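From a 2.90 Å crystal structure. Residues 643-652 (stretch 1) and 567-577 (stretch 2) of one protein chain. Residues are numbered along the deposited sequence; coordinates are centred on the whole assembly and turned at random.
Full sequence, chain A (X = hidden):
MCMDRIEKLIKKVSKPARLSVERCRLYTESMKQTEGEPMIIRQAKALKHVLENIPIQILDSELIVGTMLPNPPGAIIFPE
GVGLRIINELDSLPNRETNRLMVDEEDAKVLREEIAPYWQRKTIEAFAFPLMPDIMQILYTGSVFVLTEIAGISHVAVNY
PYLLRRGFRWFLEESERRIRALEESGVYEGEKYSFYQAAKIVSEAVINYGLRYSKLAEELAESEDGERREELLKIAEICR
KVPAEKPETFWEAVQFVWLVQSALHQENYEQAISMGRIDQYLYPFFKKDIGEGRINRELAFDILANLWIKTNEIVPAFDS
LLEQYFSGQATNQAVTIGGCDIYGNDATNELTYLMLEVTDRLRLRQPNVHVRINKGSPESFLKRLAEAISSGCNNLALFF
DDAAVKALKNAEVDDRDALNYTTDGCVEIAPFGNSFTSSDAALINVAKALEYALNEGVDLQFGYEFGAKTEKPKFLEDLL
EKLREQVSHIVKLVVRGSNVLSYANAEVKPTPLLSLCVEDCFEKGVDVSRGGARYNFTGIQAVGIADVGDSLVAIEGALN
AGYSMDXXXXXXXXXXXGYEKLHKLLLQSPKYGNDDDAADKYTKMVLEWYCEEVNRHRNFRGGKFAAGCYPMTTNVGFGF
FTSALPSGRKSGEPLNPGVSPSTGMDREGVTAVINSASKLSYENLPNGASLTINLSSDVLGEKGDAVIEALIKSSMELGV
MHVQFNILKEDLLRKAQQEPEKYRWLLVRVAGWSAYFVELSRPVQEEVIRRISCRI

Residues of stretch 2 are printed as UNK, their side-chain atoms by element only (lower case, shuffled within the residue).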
# COMPACT_ATOMS: atom_id res chain seq x y z
N SER A 643 -31.13 -23.29 -29.43
CA SER A 643 -31.49 -24.45 -30.22
C SER A 643 -32.02 -25.58 -29.34
O SER A 643 -32.06 -25.46 -28.11
CB SER A 643 -30.26 -24.96 -30.96
OG SER A 643 -29.48 -25.78 -30.11
N ALA A 644 -32.43 -26.67 -29.99
CA ALA A 644 -32.91 -27.84 -29.26
C ALA A 644 -31.74 -28.47 -28.52
O ALA A 644 -30.63 -28.48 -29.01
CB ALA A 644 -33.55 -28.82 -30.21
N LEU A 645 -31.99 -28.95 -27.31
CA LEU A 645 -30.94 -29.52 -26.48
C LEU A 645 -31.37 -30.93 -26.18
O LEU A 645 -32.57 -31.22 -26.15
CB LEU A 645 -30.85 -28.75 -25.15
CG LEU A 645 -30.80 -27.23 -25.22
CD1 LEU A 645 -31.02 -26.66 -23.82
CD2 LEU A 645 -29.49 -26.74 -25.87
N PRO A 646 -30.40 -31.83 -25.90
CA PRO A 646 -30.70 -33.22 -25.62
C PRO A 646 -31.65 -33.54 -24.47
O PRO A 646 -31.95 -34.71 -24.27
CB PRO A 646 -29.32 -33.79 -25.30
CG PRO A 646 -28.39 -32.95 -26.06
CD PRO A 646 -28.95 -31.58 -25.87
N SER A 647 -32.16 -32.55 -23.72
CA SER A 647 -33.20 -32.83 -22.73
C SER A 647 -34.56 -33.02 -23.41
O SER A 647 -35.53 -33.41 -22.75
CB SER A 647 -33.29 -31.72 -21.68
OG SER A 647 -33.89 -30.55 -22.20
N GLY A 648 -34.61 -32.75 -24.71
CA GLY A 648 -35.84 -32.85 -25.50
C GLY A 648 -36.58 -31.54 -25.66
O GLY A 648 -37.67 -31.50 -26.23
N ARG A 649 -35.99 -30.47 -25.13
CA ARG A 649 -36.54 -29.14 -25.26
C ARG A 649 -36.43 -28.77 -26.73
O ARG A 649 -35.40 -29.01 -27.36
CB ARG A 649 -35.74 -28.16 -24.40
CG ARG A 649 -36.48 -26.90 -23.94
CD ARG A 649 -35.50 -25.79 -23.51
NE ARG A 649 -35.39 -24.71 -24.49
CZ ARG A 649 -34.59 -24.72 -25.56
NH1 ARG A 649 -33.81 -25.76 -25.81
NH2 ARG A 649 -34.57 -23.68 -26.39
N LYS A 650 -37.51 -28.25 -27.31
CA LYS A 650 -37.51 -27.91 -28.73
C LYS A 650 -36.86 -26.54 -28.93
O LYS A 650 -36.96 -25.68 -28.06
CB LYS A 650 -38.95 -27.91 -29.30
CG LYS A 650 -39.65 -29.29 -29.40
CD LYS A 650 -39.13 -30.13 -30.59
CE LYS A 650 -39.79 -29.75 -31.94
NZ LYS A 650 -40.85 -30.68 -32.45
N SER A 651 -36.19 -26.36 -30.07
CA SER A 651 -35.58 -25.07 -30.43
C SER A 651 -36.56 -23.90 -30.38
O SER A 651 -37.54 -23.88 -31.13
CB SER A 651 -34.96 -25.15 -31.82
OG SER A 651 -35.10 -23.91 -32.49
N GLY A 652 -36.29 -22.94 -29.50
CA GLY A 652 -37.09 -21.72 -29.41
C GLY A 652 -37.83 -21.65 -28.10
O GLY A 652 -38.23 -20.57 -27.67
N UNK A 567 -25.15 -38.73 -33.12
CA UNK A 567 -26.60 -38.81 -33.29
C UNK A 567 -27.26 -37.67 -32.51
O UNK A 567 -28.04 -36.89 -33.08
o UNK A 567 -25.97 -41.28 -34.50
o UNK A 567 -26.62 -42.45 -32.75
c UNK A 567 -26.53 -41.37 -33.38
c UNK A 567 -27.16 -40.14 -32.75
N UNK A 568 -26.91 -37.60 -31.22
CA UNK A 568 -27.52 -36.67 -30.28
C UNK A 568 -27.32 -35.20 -30.66
O UNK A 568 -28.23 -34.39 -30.52
c UNK A 568 -27.02 -36.89 -28.84
c UNK A 568 -26.94 -38.66 -27.03
c UNK A 568 -27.98 -36.32 -27.85
c UNK A 568 -26.90 -38.37 -28.52
N UNK A 569 -26.15 -34.85 -31.19
CA UNK A 569 -25.98 -33.48 -31.65
C UNK A 569 -26.74 -33.25 -32.96
O UNK A 569 -27.28 -32.16 -33.18
c UNK A 569 -23.61 -33.88 -30.78
c UNK A 569 -24.47 -33.03 -31.71
c UNK A 569 -23.89 -33.04 -33.13
N UNK A 570 -26.84 -34.28 -33.80
CA UNK A 570 -27.46 -34.11 -35.11
C UNK A 570 -28.96 -33.97 -34.93
O UNK A 570 -29.61 -33.20 -35.64
c UNK A 570 -27.61 -35.10 -37.49
c UNK A 570 -27.05 -33.88 -38.22
o UNK A 570 -27.79 -33.28 -39.05
c UNK A 570 -27.10 -35.26 -36.05
o UNK A 570 -25.87 -33.52 -37.99
N UNK A 571 -29.47 -34.69 -33.94
CA UNK A 571 -30.87 -34.62 -33.54
C UNK A 571 -31.21 -33.19 -33.16
O UNK A 571 -32.24 -32.66 -33.60
c UNK A 571 -31.13 -35.57 -32.38
N UNK A 572 -30.33 -32.58 -32.37
CA UNK A 572 -30.48 -31.22 -31.87
C UNK A 572 -30.43 -30.19 -32.98
O UNK A 572 -31.22 -29.25 -32.98
c UNK A 572 -29.37 -30.92 -30.89
s UNK A 572 -29.62 -31.62 -29.28
N UNK A 573 -29.50 -30.38 -33.92
CA UNK A 573 -29.30 -29.45 -35.03
C UNK A 573 -30.52 -29.46 -35.93
O UNK A 573 -30.92 -28.43 -36.49
c UNK A 573 -24.48 -29.81 -36.41
n UNK A 573 -24.04 -28.57 -36.58
n UNK A 573 -25.63 -30.19 -36.94
c UNK A 573 -26.50 -29.31 -37.72
c UNK A 573 -28.07 -29.84 -35.84
n UNK A 573 -23.75 -30.68 -35.71
c UNK A 573 -27.60 -28.77 -36.84
N UNK A 574 -31.12 -30.64 -36.03
CA UNK A 574 -32.22 -30.89 -36.94
C UNK A 574 -33.58 -30.76 -36.23
O UNK A 574 -34.62 -31.05 -36.83
c UNK A 574 -30.93 -31.80 -39.80
n UNK A 574 -32.51 -30.59 -41.34
c UNK A 574 -31.25 -31.41 -41.25
c UNK A 574 -32.05 -32.29 -37.58
c UNK A 574 -32.18 -32.33 -39.10
N UNK A 575 -33.56 -30.33 -34.96
CA UNK A 575 -34.76 -30.06 -34.16
C UNK A 575 -35.67 -31.29 -34.03
O UNK A 575 -36.90 -31.18 -34.10
c UNK A 575 -36.39 -28.12 -33.66
n UNK A 575 -37.36 -27.35 -34.14
c UNK A 575 -35.52 -28.83 -34.71
o UNK A 575 -36.20 -28.27 -32.45
N UNK A 576 -35.04 -32.46 -33.88
CA UNK A 576 -35.70 -33.77 -33.79
C UNK A 576 -36.60 -34.18 -34.97
O UNK A 576 -37.43 -35.10 -34.86
c UNK A 576 -35.64 -33.64 -31.27
c UNK A 576 -35.95 -32.60 -30.43
c UNK A 576 -34.09 -33.13 -29.04
c UNK A 576 -36.47 -33.91 -32.47
c UNK A 576 -34.53 -34.42 -31.00
c UNK A 576 -33.76 -34.18 -29.89
c UNK A 576 -35.18 -32.34 -29.31
N UNK A 577 -36.46 -33.49 -36.09
CA UNK A 577 -37.17 -33.83 -37.31
C UNK A 577 -36.31 -34.89 -38.01
O UNK A 577 -35.17 -34.64 -38.41
c UNK A 577 -38.01 -32.93 -39.54
c UNK A 577 -38.43 -31.63 -37.44
c UNK A 577 -37.46 -32.56 -38.17

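Position 567 carries two carbons, the second bearing two oxygens, and lies out of reach of stretch 1: a short carboxylate, so D567. It is partly exposed, and OD1 is satisfied by a hydrogen bond elsewhere in the structure, so the charge is not left unpaired in the contact.

Position 568 has four carbons, forked at the first, with one arm two carbons long. The one-carbon arm lies near CB of P646. This is the beta-branched pattern of I568. Its CG2 is 3.8 Å from CB of P646, an apolar contact in a buried place where a branched hydrocarbon can pack against the proline ring.

At position 569 one carbon carries two more, which gives V569; it points away from stretch 1, so the contact sets no demand on it. Position 570 shows three carbons, the third with two oxygens, the longer carboxylate of E570, out of reach of the other stretch and partly exposed.

Position 571 has a single side-chain carbon and is A571. It is buried, and so small a side chain asks for little room.

Position 572 has one carbon followed by sulfur, and points toward stretch 1. The sulfur is 3.3 Å from O of A644 and 3.5 Å from CD of P646; hence C572. CA of C572 and CA of A644, 4.9 Å apart, are the closest pair of CA atoms across the stretches. A compact side chain suits so close a place.

Position 573 has three carbons, a nitrogen, then a carbon with two more nitrogens: R573. It points away into an exposed setting, where NE of R573 forms a salt bridge with OE2 of E570 at 3.5 Å, one helical turn back; the hydrogen bond within it is weak. This pairing suits E570 as well. Position 574, four carbons in a row ending in nitrogen, is K574, also exposed and pointing away, so the contact sets no demand on it.

At position 575 two carbons lead to one oxygen and one nitrogen. The amide oxygen is 3.1 Å from N of S651, which identifies N575. As the acceptor of that backbone proton, OD1 sees an N-H...O angle of 161°, nearly straight. This residue is the first to leave the helix, with positive phi in a Schellman motif, a conformation that asparagine tolerates better than most residues.

Position 576 has one carbon and then a ring of six carbons, without oxygen. The ring edge meets CD of K650 and the carbonyl oxygens of L645 and R649: F576. Its CE1 is 4.0 Å from CB of A644 and 3.9 Å from CA of G648. A flat, buried ring fits among these backbone and aliphatic atoms.

Position 577, one carbon carrying two, is V577, exposed at the end of a type I' turn that starts at K574, and it does not touch stretch 1.

The contact thus combines apolar packing with one hydrogen bond. I568 and C572 meet P646 from the helix, F576 packs against the irregular chain of stretch 1, and N575 fixes the backbone at S651. The stretches bury 454 Å² between them, both sides summed.

Stretch 2 567-577: DIVEACRKNFV
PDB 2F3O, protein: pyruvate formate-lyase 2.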